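Local structure of PipY (Synechococcus elongatus, 5NLC) at residues A9-Q14 / G212-G217; E35-G40 / T60-L65; F85-S90 / A206-V211; D92-A97 / S141-V146. The protein binds pyridoxal 5'-phosphate and is probably involved in keeping the cell's supply of this vitamin B6 cofactor in balance. All blocks are in the same frame, centred on the assembly; numbering follows the deposited sequence.

In the fold
All four contacts belong to one modified TIM barrel, the fold type III architecture of pyridoxal phosphate proteins. Contact 3 lies at its heart, about 2 Å from the centre of the chain, and spans the barrel interior from strand 87-91 to strand 208-211. The other three are peripheral. Contact 1 sets the N-terminal helix against the loop that follows strand 208-211; its helix meets contact 2 where Arg-12 bonds the carbonyl of Gly-40. Contacts 1 and 4 are about 33 Å apart between centres, on opposite sides. Contacts 2, 3 and 4 all fall in the chain between the segments of contact 1, which joins the first helix to the loop after the last strand.

Contact 1: residues A9-Q14 / G212-G217; sequences ASLRSQ and GTQLFG
Leu-11, on the N-terminal helix 4-14, and Leu-215, in a turn of helical backbone angles after strand 208-211, bring their CA atoms to 7.8 Å, the nearest such pair. The bridge between them is the forked end of Leu-11. Its chi1 of -69° sets CG opposite the carbonyl carbon and sends the fork out from the helix. CD1 rests against the base of Leu-215, 4.1 Å from its CB, and near the carbonyl O of Gln-214, while CD2 lies 3.8 Å from NE2 of Gln-214 in a van der Waals touch. The polar end of Gln-214 is held from another quarter, since OE1 accepts from NE1 of Trp-198, and its backbone O takes a bond from Arg-7. This is the seam where the TIM-like barrel closes: the first helix packs on the loop after the last strand, and in that loop Gly-212 and Thr-213 belong to the pyridoxal 5'-phosphate site, without its cofactor here. The turn is tied by the carbonyl of Gly-212, whose O accepts from Leu-215 N at 3.1 Å and from Phe-216 N at 3.0 Å. If Leu-11 were an alanine here, both methyls would go, and a gap would probably open between the helix and the turn, with Gln-214 losing its apolar support. Leu-215 lays its own CD1 over the centre of the Phe-216 ring, whose neighbours include His-28.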
loop_
_atom_site.group_PDB
_atom_site.type_symbol
_atom_site.label_atom_id
_atom_site.label_comp_id
_atom_site.label_asym_id
_atom_site.label_seq_id
_atom_site.Cartn_x
_atom_site.Cartn_y
_atom_site.Cartn_z
ATOM N N ALA A 9 -19.369 -3.778 7.421
ATOM C CA ALA A 9 -20.377 -2.707 7.514
ATOM C C ALA A 9 -20.058 -1.651 8.572
ATOM O O ALA A 9 -20.350 -0.423 8.415
ATOM C CB ALA A 9 -21.742 -3.282 7.815
ATOM N N SER A 10 -19.532 -2.142 9.683
ATOM C CA SER A 10 -19.216 -1.297 10.800
ATOM C C SER A 10 -18.044 -0.427 10.442
ATOM O O SER A 10 -18.075 0.803 10.659
ATOM C CB SER A 10 -18.985 -2.145 12.043
ATOM O OG SER A 10 -18.602 -1.325 13.087
ATOM N N LEU A 11 -17.006 -1.026 9.861
ATOM C CA LEU A 11 -15.867 -0.230 9.415
ATOM C C LEU A 11 -16.215 0.775 8.366
ATOM O O LEU A 11 -15.842 1.976 8.487
ATOM C CB LEU A 11 -14.801 -1.116 8.875
ATOM C CG LEU A 11 -14.119 -1.952 9.903
ATOM C CD1 LEU A 11 -13.569 -3.236 9.268
ATOM C CD2 LEU A 11 -13.025 -1.127 10.515
ATOM N N ARG A 12 -16.922 0.333 7.333
ATOM C CA ARG A 12 -17.301 1.276 6.275
ATOM C C ARG A 12 -18.153 2.447 6.835
ATOM O O ARG A 12 -18.047 3.561 6.326
ATOM C CB ARG A 12 -18.056 0.585 5.140
ATOM C CG ARG A 12 -17.150 -0.295 4.329
ATOM C CD ARG A 12 -17.970 -1.081 3.303
ATOM N NE ARG A 12 -17.092 -1.581 2.228
ATOM C CZ ARG A 12 -17.487 -2.104 1.054
ATOM N NH1 ARG A 12 -18.789 -2.234 0.738
ATOM N NH2 ARG A 12 -16.552 -2.523 0.190
ATOM N N SER A 13 -18.971 2.205 7.875
ATOM C CA SER A 13 -19.768 3.286 8.420
ATOM C C SER A 13 -18.889 4.350 9.085
ATOM O O SER A 13 -19.325 5.475 9.224
ATOM C CB SER A 13 -20.858 2.790 9.360
ATOM O OG SER A 13 -20.281 2.324 10.569
ATOM N N GLN A 14 -17.687 3.983 9.510
ATOM C CA GLN A 14 -16.776 4.922 10.128
ATOM C C GLN A 14 -15.934 5.690 9.118
ATOM O O GLN A 14 -15.350 6.645 9.493
ATOM C CB GLN A 14 -15.859 4.243 11.157
ATOM C CG GLN A 14 -16.590 3.508 12.253
ATOM C CD GLN A 14 -15.680 2.634 13.089
ATOM O OE1 GLN A 14 -15.822 1.417 13.107
ATOM N NE2 GLN A 14 -14.753 3.254 13.789
ATOM N N GLY A 212 -6.955 -5.984 9.317
ATOM C CA GLY A 212 -6.846 -7.425 9.219
ATOM C C GLY A 212 -7.926 -8.068 10.060
ATOM O O GLY A 212 -9.047 -8.280 9.616
ATOM N N THR A 213 -7.585 -8.254 11.330
ATOM C CA THR A 213 -8.486 -8.853 12.301
ATOM C C THR A 213 -9.810 -8.120 12.527
ATOM O O THR A 213 -10.876 -8.777 12.623
ATOM C CB THR A 213 -7.668 -9.075 13.582
ATOM O OG1 THR A 213 -6.721 -10.116 13.277
ATOM C CG2 THR A 213 -8.526 -9.494 14.782
ATOM N N GLN A 214 -9.793 -6.782 12.593
ATOM C CA GLN A 214 -11.064 -6.024 12.727
ATOM C C GLN A 214 -12.088 -6.389 11.617
ATOM O O GLN A 214 -13.270 -6.235 11.806
ATOM C CB GLN A 214 -10.856 -4.514 12.714
ATOM C CG GLN A 214 -10.864 -3.809 14.062
ATOM C CD GLN A 214 -10.866 -2.281 13.902
ATOM O OE1 GLN A 214 -9.855 -1.699 13.524
ATOM N NE2 GLN A 214 -12.010 -1.635 14.186
ATOM N N LEU A 215 -11.618 -6.807 10.451
ATOM C CA LEU A 215 -12.489 -7.215 9.349
ATOM C C LEU A 215 -12.788 -8.729 9.352
ATOM O O LEU A 215 -13.949 -9.157 9.221
ATOM C CB LEU A 215 -11.845 -6.786 8.016
ATOM C CG LEU A 215 -12.608 -6.871 6.673
ATOM C CD1 LEU A 215 -12.350 -8.158 5.898
ATOM C CD2 LEU A 215 -14.104 -6.731 6.810
ATOM N N PHE A 216 -11.730 -9.532 9.435
ATOM C CA PHE A 216 -11.855 -10.961 9.275
ATOM C C PHE A 216 -12.157 -11.557 10.625
ATOM O O PHE A 216 -12.167 -10.859 11.653
ATOM C CB PHE A 216 -10.552 -11.563 8.732
ATOM C CG PHE A 216 -10.309 -11.311 7.251
ATOM C CD1 PHE A 216 -11.096 -11.949 6.259
ATOM C CD2 PHE A 216 -9.303 -10.492 6.836
ATOM C CE1 PHE A 216 -10.877 -11.731 4.917
ATOM C CE2 PHE A 216 -9.102 -10.256 5.510
ATOM C CZ PHE A 216 -9.860 -10.908 4.535
ATOM N N GLY A 217 -12.376 -12.855 10.665
ATOM C CA GLY A 217 -12.442 -13.503 11.985
ATOM C C GLY A 217 -11.205 -13.244 12.870
ATOM O O GLY A 217 -10.272 -12.552 12.468
#

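Contact 2: residues E35-G40 / T60-L65; sequences EAYAAG and TDLPDL
Tyr-37 reaches from helix 30-38 into the loop 60-65 and is gripped there at two places, its ring face and its hydroxyl. With CG anti to the backbone N (chi1 -171°), the ring leaves the helix and slides alongside Leu-62, the two side chains running in opposite directions. The tight part is the face: CD2 of Leu-62 stands 3.9 Å from the ring centroid and only 11° off the normal, a CH-pi contact, while CD1 of the same leucine sits 3.9 Å from CD2 of the tyrosine. At the ring's far end OH donates to OD1 of Asp-64, which lies in the plane of the ring; the modelled 2.4 Å is very short and its exact value doubtful. Ring and carboxylate planes are turned 64° apart. The helix and the loop belong to successive beta-alpha units of the barrel: the helix ends in a Schellman motif at Gly-40, whose positive phi suits glycine, and the loop runs straight into strand 66-69. Arg-42 ties the same corner together, with a salt bridge from NE to OD2 of Asp-64, a bond from NH1 to the carbonyl of Tyr-37 and a cation-pi contact with its ring. Toward solvent little surface is shared. There the exposed Pro-63, part of a calcium site in another model of this protein, touches the tyrosine at one point, CD 3.3 Å from OH, and Asp-61 turns to Arg-34 for a salt bridge.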
loop_
_atom_site.group_PDB
_atom_site.type_symbol
_atom_site.label_atom_id
_atom_site.label_comp_id
_atom_site.label_asym_id
_atom_site.label_seq_id
_atom_site.Cartn_x
_atom_site.Cartn_y
_atom_site.Cartn_z
ATOM N N GLU A 35 -15.902 -14.978 1.370
ATOM C CA GLU A 35 -16.907 -14.376 2.250
ATOM C C GLU A 35 -16.852 -12.817 2.268
ATOM O O GLU A 35 -17.910 -12.152 2.222
ATOM C CB GLU A 35 -16.878 -14.999 3.661
ATOM C CG GLU A 35 -17.986 -14.588 4.595
ATOM C CD GLU A 35 -17.961 -15.284 5.961
ATOM O OE1 GLU A 35 -17.285 -16.358 6.145
ATOM O OE2 GLU A 35 -18.622 -14.758 6.883
ATOM N N ALA A 36 -15.642 -12.267 2.361
ATOM C CA ALA A 36 -15.462 -10.841 2.316
ATOM C C ALA A 36 -15.883 -10.230 1.028
ATOM O O ALA A 36 -16.509 -9.166 1.021
ATOM C CB ALA A 36 -14.038 -10.452 2.654
ATOM N N TYR A 37 -15.558 -10.885 -0.066
ATOM C CA TYR A 37 -15.995 -10.464 -1.394
ATOM C C TYR A 37 -17.529 -10.393 -1.516
ATOM O O TYR A 37 -18.104 -9.410 -2.020
ATOM C CB TYR A 37 -15.338 -11.340 -2.447
ATOM C CG TYR A 37 -15.548 -10.858 -3.868
ATOM C CD1 TYR A 37 -16.744 -11.122 -4.523
ATOM C CD2 TYR A 37 -14.566 -10.168 -4.538
ATOM C CE1 TYR A 37 -16.973 -10.689 -5.829
ATOM C CE2 TYR A 37 -14.773 -9.749 -5.882
ATOM C CZ TYR A 37 -15.971 -10.009 -6.483
ATOM O OH TYR A 37 -16.246 -9.581 -7.752
ATOM N N ALA A 38 -18.197 -11.394 -0.978
ATOM C CA ALA A 38 -19.646 -11.411 -1.022
ATOM C C ALA A 38 -20.218 -10.271 -0.241
ATOM O O ALA A 38 -21.259 -9.799 -0.561
ATOM C CB ALA A 38 -20.142 -12.734 -0.433
ATOM N N ALA A 39 -19.532 -9.842 0.800
ATOM C CA ALA A 39 -19.986 -8.688 1.589
ATOM C C ALA A 39 -19.641 -7.351 0.955
ATOM O O ALA A 39 -20.079 -6.344 1.477
ATOM C CB ALA A 39 -19.376 -8.731 2.978
ATOM N N GLY A 40 -18.890 -7.337 -0.137
ATOM C CA GLY A 40 -18.611 -6.118 -0.892
ATOM C C GLY A 40 -17.108 -5.741 -0.923
ATOM O O GLY A 40 -16.736 -4.744 -1.567
ATOM N N THR A 60 -9.087 -16.564 -9.103
ATOM C CA THR A 60 -9.102 -15.801 -10.365
ATOM C C THR A 60 -10.433 -15.734 -11.101
ATOM O O THR A 60 -10.576 -14.923 -12.041
ATOM C CB THR A 60 -8.043 -16.317 -11.370
ATOM O OG1 THR A 60 -8.263 -17.679 -11.672
ATOM C CG2 THR A 60 -6.696 -16.158 -10.759
ATOM N N ASP A 61 -11.414 -16.534 -10.683
ATOM C CA ASP A 61 -12.767 -16.295 -11.199
ATOM C C ASP A 61 -13.247 -14.863 -10.897
ATOM O O ASP A 61 -13.998 -14.313 -11.699
ATOM C CB ASP A 61 -13.771 -17.288 -10.616
ATOM C CG ASP A 61 -13.839 -17.186 -9.097
ATOM O OD1 ASP A 61 -12.720 -17.383 -8.539
ATOM O OD2 ASP A 61 -14.943 -16.861 -8.510
ATOM N N LEU A 62 -12.824 -14.254 -9.761
ATOM C CA LEU A 62 -13.364 -12.963 -9.268
ATOM C C LEU A 62 -12.792 -11.847 -10.135
ATOM O O LEU A 62 -11.580 -11.664 -10.162
ATOM C CB LEU A 62 -13.022 -12.742 -7.773
ATOM C CG LEU A 62 -13.555 -13.861 -6.823
ATOM C CD1 LEU A 62 -13.002 -13.682 -5.409
ATOM C CD2 LEU A 62 -15.055 -13.925 -6.712
ATOM N N PRO A 63 -13.653 -11.114 -10.846
ATOM C CA PRO A 63 -13.124 -10.253 -11.937
ATOM C C PRO A 63 -12.412 -8.920 -11.465
ATOM O O PRO A 63 -11.507 -8.423 -12.153
ATOM C CB PRO A 63 -14.402 -9.945 -12.738
ATOM C CG PRO A 63 -15.423 -9.789 -11.637
ATOM C CD PRO A 63 -15.079 -10.842 -10.593
ATOM N N ASP A 64 -12.800 -8.402 -10.310
ATOM C CA ASP A 64 -12.446 -7.056 -9.835
ATOM C C ASP A 64 -11.855 -7.074 -8.415
ATOM O O ASP A 64 -12.084 -6.211 -7.609
ATOM C CB ASP A 64 -13.699 -6.285 -9.852
ATOM C CG ASP A 64 -14.797 -7.004 -9.163
ATOM O OD1 ASP A 64 -14.611 -8.244 -8.804
ATOM O OD2 ASP A 64 -15.830 -6.329 -8.971
ATOM N N LEU A 65 -11.153 -8.146 -8.109
ATOM C CA LEU A 65 -10.408 -8.274 -6.903
ATOM C C LEU A 65 -9.085 -7.543 -7.189
ATOM O O LEU A 65 -8.427 -7.845 -8.167
ATOM C CB LEU A 65 -10.230 -9.783 -6.600
ATOM C CG LEU A 65 -9.960 -10.152 -5.142
ATOM C CD1 LEU A 65 -9.838 -11.661 -5.077
ATOM C CD2 LEU A 65 -8.630 -9.550 -4.696
#

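Contact 3: residues F85-S90 / A206-V211; sequences FDWIHS and ATWIRV
Trp-208 meets Trp-87 with its edge and His-89 with one face, and its indole is easily followed outward. From CB, a chi1 of -71° puts CG opposite the carbonyl carbon and carries the ring system across toward strand 87-91. CG and CD1 meet the imidazole first: CE1 of His-89 comes over one face of the indole, 4.0 Å from each. The rings are edge-to-face, the histidine supplying the edge, with planes at 76°. Next along, NE1 of Trp-208 hangs over the six-membered ring of Trp-87, 3.6 Å from both CZ3 and CH2. CZ2 makes the closest touch, 3.5 Å from CZ2 of Trp-87, above the plane of the Trp-87 ring and offset toward its rim. Here the roles reverse, since Trp-208 now offers its edge to the face of Trp-87, in a second T-shaped pair with planes at 70°. A serine in place of Trp-87 would probably leave the edge of Trp-208 without the face it rests on and open a gap in the barrel core. His-89 is fixed at both nitrogens, NE2 to His-68 and ND1 to Ser-191, which holds the ring whose edge faces the indole. His-68 also stacks on Trp-87 and meets Trp-208 edge-to-face, so the cluster extends into strand 66-69. Strands 87-91 and 208-211 are not sheet neighbours: strands 66-69, 43-46 and 20-24 come between them. The aromatics meet across the barrel interior, and Trp-208 shares strand 208-211 with Arg-210 of the pyridoxal 5'-phosphate site.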
loop_
_atom_site.group_PDB
_atom_site.type_symbol
_atom_site.label_atom_id
_atom_site.label_comp_id
_atom_site.label_asym_id
_atom_site.label_seq_id
_atom_site.Cartn_x
_atom_site.Cartn_y
_atom_site.Cartn_z
ATOM N N PHE A 85 0.589 -8.658 -8.460
ATOM C CA PHE A 85 -0.043 -7.601 -7.693
ATOM C C PHE A 85 -0.467 -6.467 -8.608
ATOM O O PHE A 85 0.235 -6.080 -9.534
ATOM C CB PHE A 85 0.908 -7.139 -6.598
ATOM C CG PHE A 85 1.034 -8.154 -5.456
ATOM C CD1 PHE A 85 0.133 -8.141 -4.412
ATOM C CD2 PHE A 85 2.028 -9.076 -5.452
ATOM C CE1 PHE A 85 0.206 -9.072 -3.387
ATOM C CE2 PHE A 85 2.143 -10.019 -4.450
ATOM C CZ PHE A 85 1.236 -10.020 -3.402
ATOM N N ASP A 86 -1.567 -5.853 -8.290
ATOM C CA ASP A 86 -2.054 -4.642 -8.947
ATOM C C ASP A 86 -1.379 -3.365 -8.368
ATOM O O ASP A 86 -1.077 -2.443 -9.104
ATOM C CB ASP A 86 -3.585 -4.598 -8.739
ATOM C CG ASP A 86 -4.260 -5.828 -9.328
ATOM O OD1 ASP A 86 -4.070 -5.969 -10.564
ATOM O OD2 ASP A 86 -4.814 -6.674 -8.576
ATOM N N TRP A 87 -1.185 -3.357 -7.060
ATOM C CA TRP A 87 -0.572 -2.302 -6.278
ATOM C C TRP A 87 0.588 -2.855 -5.488
ATOM O O TRP A 87 0.471 -3.953 -4.840
ATOM C CB TRP A 87 -1.538 -1.698 -5.229
ATOM C CG TRP A 87 -2.547 -0.757 -5.788
ATOM C CD1 TRP A 87 -3.673 -1.105 -6.409
ATOM C CD2 TRP A 87 -2.526 0.679 -5.763
ATOM N NE1 TRP A 87 -4.366 0.002 -6.822
ATOM C CE2 TRP A 87 -3.690 1.113 -6.413
ATOM C CE3 TRP A 87 -1.631 1.632 -5.276
ATOM C CZ2 TRP A 87 -3.972 2.469 -6.639
ATOM C CZ3 TRP A 87 -1.958 2.992 -5.429
ATOM C CH2 TRP A 87 -3.065 3.382 -6.152
ATOM N N ILE A 88 1.686 -2.098 -5.486
ATOM C CA ILE A 88 2.825 -2.414 -4.637
ATOM C C ILE A 88 3.094 -1.186 -3.797
ATOM O O ILE A 88 3.468 -0.147 -4.346
ATOM C CB ILE A 88 4.066 -2.812 -5.481
ATOM C CG1 ILE A 88 3.744 -3.991 -6.363
ATOM C CG2 ILE A 88 5.258 -3.011 -4.544
ATOM C CD1 ILE A 88 4.811 -4.309 -7.382
ATOM N N HIS A 89 2.865 -1.282 -2.471
ATOM C CA HIS A 89 2.954 -0.101 -1.576
ATOM C C HIS A 89 4.331 0.161 -1.024
ATOM O O HIS A 89 4.590 1.243 -0.529
ATOM C CB HIS A 89 1.962 -0.231 -0.415
ATOM C CG HIS A 89 0.535 -0.215 -0.851
ATOM N ND1 HIS A 89 -0.332 0.780 -0.458
ATOM C CD2 HIS A 89 -0.192 -1.067 -1.634
ATOM C CE1 HIS A 89 -1.532 0.534 -0.973
ATOM N NE2 HIS A 89 -1.482 -0.582 -1.679
ATOM N N SER A 90 5.263 -0.770 -1.134
ATOM C CA SER A 90 6.458 -0.737 -0.357
ATOM C C SER A 90 7.636 -0.438 -1.231
ATOM O O SER A 90 8.697 -1.058 -1.104
ATOM C CB SER A 90 6.636 -2.096 0.298
ATOM O OG SER A 90 6.490 -3.165 -0.661
ATOM N N ALA A 206 -5.280 9.983 5.044
ATOM C CA ALA A 206 -5.029 8.653 4.379
ATOM C C ALA A 206 -6.064 8.353 3.325
ATOM O O ALA A 206 -7.274 8.614 3.514
ATOM C CB ALA A 206 -5.041 7.490 5.380
ATOM N N THR A 207 -5.633 7.791 2.238
ATOM C CA THR A 207 -6.561 7.265 1.254
ATOM C C THR A 207 -6.630 5.726 1.230
ATOM O O THR A 207 -7.579 5.178 0.670
ATOM C CB THR A 207 -6.237 7.786 -0.139
ATOM O OG1 THR A 207 -4.931 7.348 -0.532
ATOM C CG2 THR A 207 -6.351 9.396 -0.196
ATOM N N TRP A 208 -5.618 5.035 1.730
ATOM C CA TRP A 208 -5.617 3.582 1.797
ATOM C C TRP A 208 -5.275 3.230 3.226
ATOM O O TRP A 208 -4.212 3.632 3.660
ATOM C CB TRP A 208 -4.507 2.971 0.930
ATOM C CG TRP A 208 -4.673 3.047 -0.536
ATOM C CD1 TRP A 208 -3.855 3.732 -1.384
ATOM C CD2 TRP A 208 -5.580 2.291 -1.382
ATOM N NE1 TRP A 208 -4.190 3.459 -2.695
ATOM C CE2 TRP A 208 -5.282 2.627 -2.726
ATOM C CE3 TRP A 208 -6.611 1.402 -1.145
ATOM C CZ2 TRP A 208 -6.015 2.116 -3.806
ATOM C CZ3 TRP A 208 -7.333 0.850 -2.243
ATOM C CH2 TRP A 208 -7.056 1.243 -3.533
ATOM N N ILE A 209 -6.141 2.505 3.942
ATOM C CA ILE A 209 -5.788 1.951 5.227
ATOM C C ILE A 209 -5.766 0.409 5.183
ATOM O O ILE A 209 -6.380 -0.186 4.313
ATOM C CB ILE A 209 -6.713 2.431 6.371
ATOM C CG1 ILE A 209 -8.165 1.997 6.144
ATOM C CG2 ILE A 209 -6.626 3.951 6.463
ATOM C CD1 ILE A 209 -9.075 2.264 7.297
ATOM N N ARG A 210 -5.119 -0.192 6.155
ATOM C CA ARG A 210 -4.814 -1.651 6.178
ATOM C C ARG A 210 -5.404 -2.248 7.412
ATOM O O ARG A 210 -4.925 -1.952 8.509
ATOM C CB ARG A 210 -3.274 -1.953 6.252
ATOM C CG ARG A 210 -2.469 -1.251 5.254
ATOM C CD ARG A 210 -0.956 -1.536 5.244
ATOM N NE ARG A 210 -0.149 -1.142 6.401
ATOM C CZ ARG A 210 0.204 0.105 6.695
ATOM N NH1 ARG A 210 -0.244 1.141 5.977
ATOM N NH2 ARG A 210 1.004 0.324 7.719
ATOM N N VAL A 211 -6.399 -3.118 7.274
ATOM C CA VAL A 211 -7.027 -3.719 8.442
ATOM C C VAL A 211 -7.182 -5.224 8.247
ATOM O O VAL A 211 -7.456 -5.666 7.148
ATOM C CB VAL A 211 -8.407 -3.081 8.699
ATOM C CG1 VAL A 211 -8.284 -1.610 9.052
ATOM C CG2 VAL A 211 -9.243 -3.150 7.432
#

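Contact 4: residues D92-A97 / S141-V146; sequences DSWALA and SQLQQV
Leu-143 projects from the loop before strand 147-152 and divides its two methyls over the first turn of helix 94-107. CD2 lies 4.0 Å from CH2 of the Trp-94 indole, and CD1, which is also near CZ3 of that ring, lies 4.1 Å from CB of Ala-97 and 4.0 Å from its carbonyl O. The leucine crosses the indole at a slant. What brings the indole there is its chi1 of 161°, with CG anti to the backbone N, which swings it along the helix toward the loop. It also touches Gln-139 and Leu-140 of helix 130-141, and NE1 makes a weak bond to Glu-98. In the barrel this pairs two successive outer helices, 94-107 and 130-141, with the loop after the second folding back on the start of the first. The second shell fixes both backbones. Ser-93 is the N-cap of helix 94-107: its OG accepts from Leu-96 N at 3.1 Å, which anchors the turn that carries Trp-94 and Ala-97. On the loop side, NE2 of Gln-144 bonds O of Gln-142 at 2.8 Å, nearly straight at 167° but approaching from above the carbonyl plane, and so bridges the residues flanking Leu-143. Further along, Gln-145 gives its backbone N to Asp-101, a residue Leu-143 also touches.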
loop_
_atom_site.group_PDB
_atom_site.type_symbol
_atom_site.label_atom_id
_atom_site.label_comp_id
_atom_site.label_asym_id
_atom_site.label_seq_id
_atom_site.Cartn_x
_atom_site.Cartn_y
_atom_site.Cartn_z
ATOM N N ASP A 92 10.647 1.117 -1.763
ATOM C CA ASP A 92 11.472 1.802 -0.791
ATOM C C ASP A 92 12.782 2.372 -1.289
ATOM O O ASP A 92 13.569 2.920 -0.506
ATOM C CB ASP A 92 11.729 0.844 0.385
ATOM C CG ASP A 92 12.574 -0.364 -0.022
ATOM O OD1 ASP A 92 12.442 -0.959 -1.090
ATOM O OD2 ASP A 92 13.419 -0.715 0.767
ATOM N N SER A 93 13.045 2.273 -2.578
ATOM C CA SER A 93 14.308 2.789 -3.114
ATOM C C SER A 93 14.186 3.059 -4.601
ATOM O O SER A 93 13.267 2.504 -5.294
ATOM C CB SER A 93 15.404 1.742 -2.920
ATOM O OG SER A 93 15.053 0.537 -3.641
ATOM N N TRP A 94 15.142 3.832 -5.093
ATOM C CA TRP A 94 15.235 4.068 -6.513
ATOM C C TRP A 94 15.472 2.725 -7.211
ATOM O O TRP A 94 14.836 2.397 -8.236
ATOM C CB TRP A 94 16.384 5.054 -6.852
ATOM C CG TRP A 94 16.749 4.937 -8.251
ATOM C CD1 TRP A 94 17.802 4.282 -8.748
ATOM C CD2 TRP A 94 15.976 5.365 -9.383
ATOM N NE1 TRP A 94 17.797 4.340 -10.132
ATOM C CE2 TRP A 94 16.666 4.974 -10.536
ATOM C CE3 TRP A 94 14.785 6.065 -9.535
ATOM C CZ2 TRP A 94 16.197 5.265 -11.835
ATOM C CZ3 TRP A 94 14.316 6.328 -10.830
ATOM C CH2 TRP A 94 15.022 5.945 -11.937
ATOM N N ALA A 95 16.421 1.932 -6.706
ATOM C CA ALA A 95 16.709 0.645 -7.353
ATOM C C ALA A 95 15.473 -0.234 -7.575
ATOM O O ALA A 95 15.295 -0.830 -8.628
ATOM C CB ALA A 95 17.679 -0.136 -6.499
ATOM N N LEU A 96 14.594 -0.267 -6.575
ATOM C CA LEU A 96 13.451 -1.144 -6.655
ATOM C C LEU A 96 12.470 -0.545 -7.663
ATOM O O LEU A 96 11.825 -1.293 -8.449
ATOM C CB LEU A 96 12.758 -1.346 -5.306
ATOM C CG LEU A 96 11.535 -2.311 -5.326
ATOM C CD1 LEU A 96 11.853 -3.682 -5.886
ATOM C CD2 LEU A 96 10.852 -2.415 -3.935
ATOM N N ALA A 97 12.310 0.754 -7.639
ATOM C CA ALA A 97 11.391 1.395 -8.578
ATOM C C ALA A 97 11.840 1.139 -10.013
ATOM O O ALA A 97 11.001 0.768 -10.877
ATOM C CB ALA A 97 11.322 2.874 -8.350
ATOM N N SER A 141 9.771 10.360 -12.393
ATOM C CA SER A 141 8.828 10.891 -13.358
ATOM C C SER A 141 8.997 10.382 -14.780
ATOM O O SER A 141 8.023 10.334 -15.513
ATOM C CB SER A 141 8.904 12.435 -13.371
ATOM O OG SER A 141 8.426 12.890 -12.115
ATOM N N GLN A 142 10.189 9.936 -15.135
ATOM C CA GLN A 142 10.431 9.355 -16.457
ATOM C C GLN A 142 10.275 7.869 -16.593
ATOM O O GLN A 142 10.490 7.331 -17.680
ATOM C CB GLN A 142 11.823 9.782 -16.908
ATOM C CG GLN A 142 11.815 11.296 -17.049
ATOM C CD GLN A 142 13.195 11.906 -17.186
ATOM O OE1 GLN A 142 14.222 11.278 -16.874
ATOM N NE2 GLN A 142 13.228 13.168 -17.649
ATOM N N LEU A 143 9.996 7.172 -15.493
ATOM C CA LEU A 143 9.697 5.757 -15.560
ATOM C C LEU A 143 8.359 5.608 -16.298
ATOM O O LEU A 143 7.361 6.204 -15.904
ATOM C CB LEU A 143 9.673 5.147 -14.154
ATOM C CG LEU A 143 11.007 5.095 -13.421
ATOM C CD1 LEU A 143 10.801 4.567 -12.003
ATOM C CD2 LEU A 143 12.097 4.294 -14.130
ATOM N N GLN A 144 8.354 4.911 -17.417
ATOM C CA GLN A 144 7.175 4.892 -18.296
ATOM C C GLN A 144 6.243 3.731 -18.089
ATOM O O GLN A 144 5.127 3.768 -18.599
ATOM C CB GLN A 144 7.646 4.792 -19.754
ATOM C CG GLN A 144 8.591 5.889 -20.152
ATOM C CD GLN A 144 7.907 7.236 -20.182
ATOM O OE1 GLN A 144 7.043 7.486 -21.036
ATOM N NE2 GLN A 144 8.280 8.122 -19.250
ATOM N N GLN A 145 6.695 2.692 -17.399
ATOM C CA GLN A 145 5.957 1.429 -17.319
ATOM C C GLN A 145 5.317 1.158 -15.952
ATOM O O GLN A 145 4.876 0.021 -15.715
ATOM C CB GLN A 145 6.893 0.265 -17.549
ATOM C CG GLN A 145 7.927 0.441 -18.633
ATOM C CD GLN A 145 7.290 0.574 -19.981
ATOM O OE1 GLN A 145 6.169 0.117 -20.197
ATOM N NE2 GLN A 145 7.991 1.154 -20.880
ATOM N N VAL A 146 5.464 2.055 -15.010
ATOM C CA VAL A 146 4.769 1.941 -13.730
ATOM C C VAL A 146 3.911 3.124 -13.532
ATOM O O VAL A 146 4.126 4.107 -14.218
ATOM C CB VAL A 146 5.775 1.840 -12.601
ATOM C CG1 VAL A 146 6.504 0.480 -12.631
ATOM C CG2 VAL A 146 6.741 3.021 -12.599
#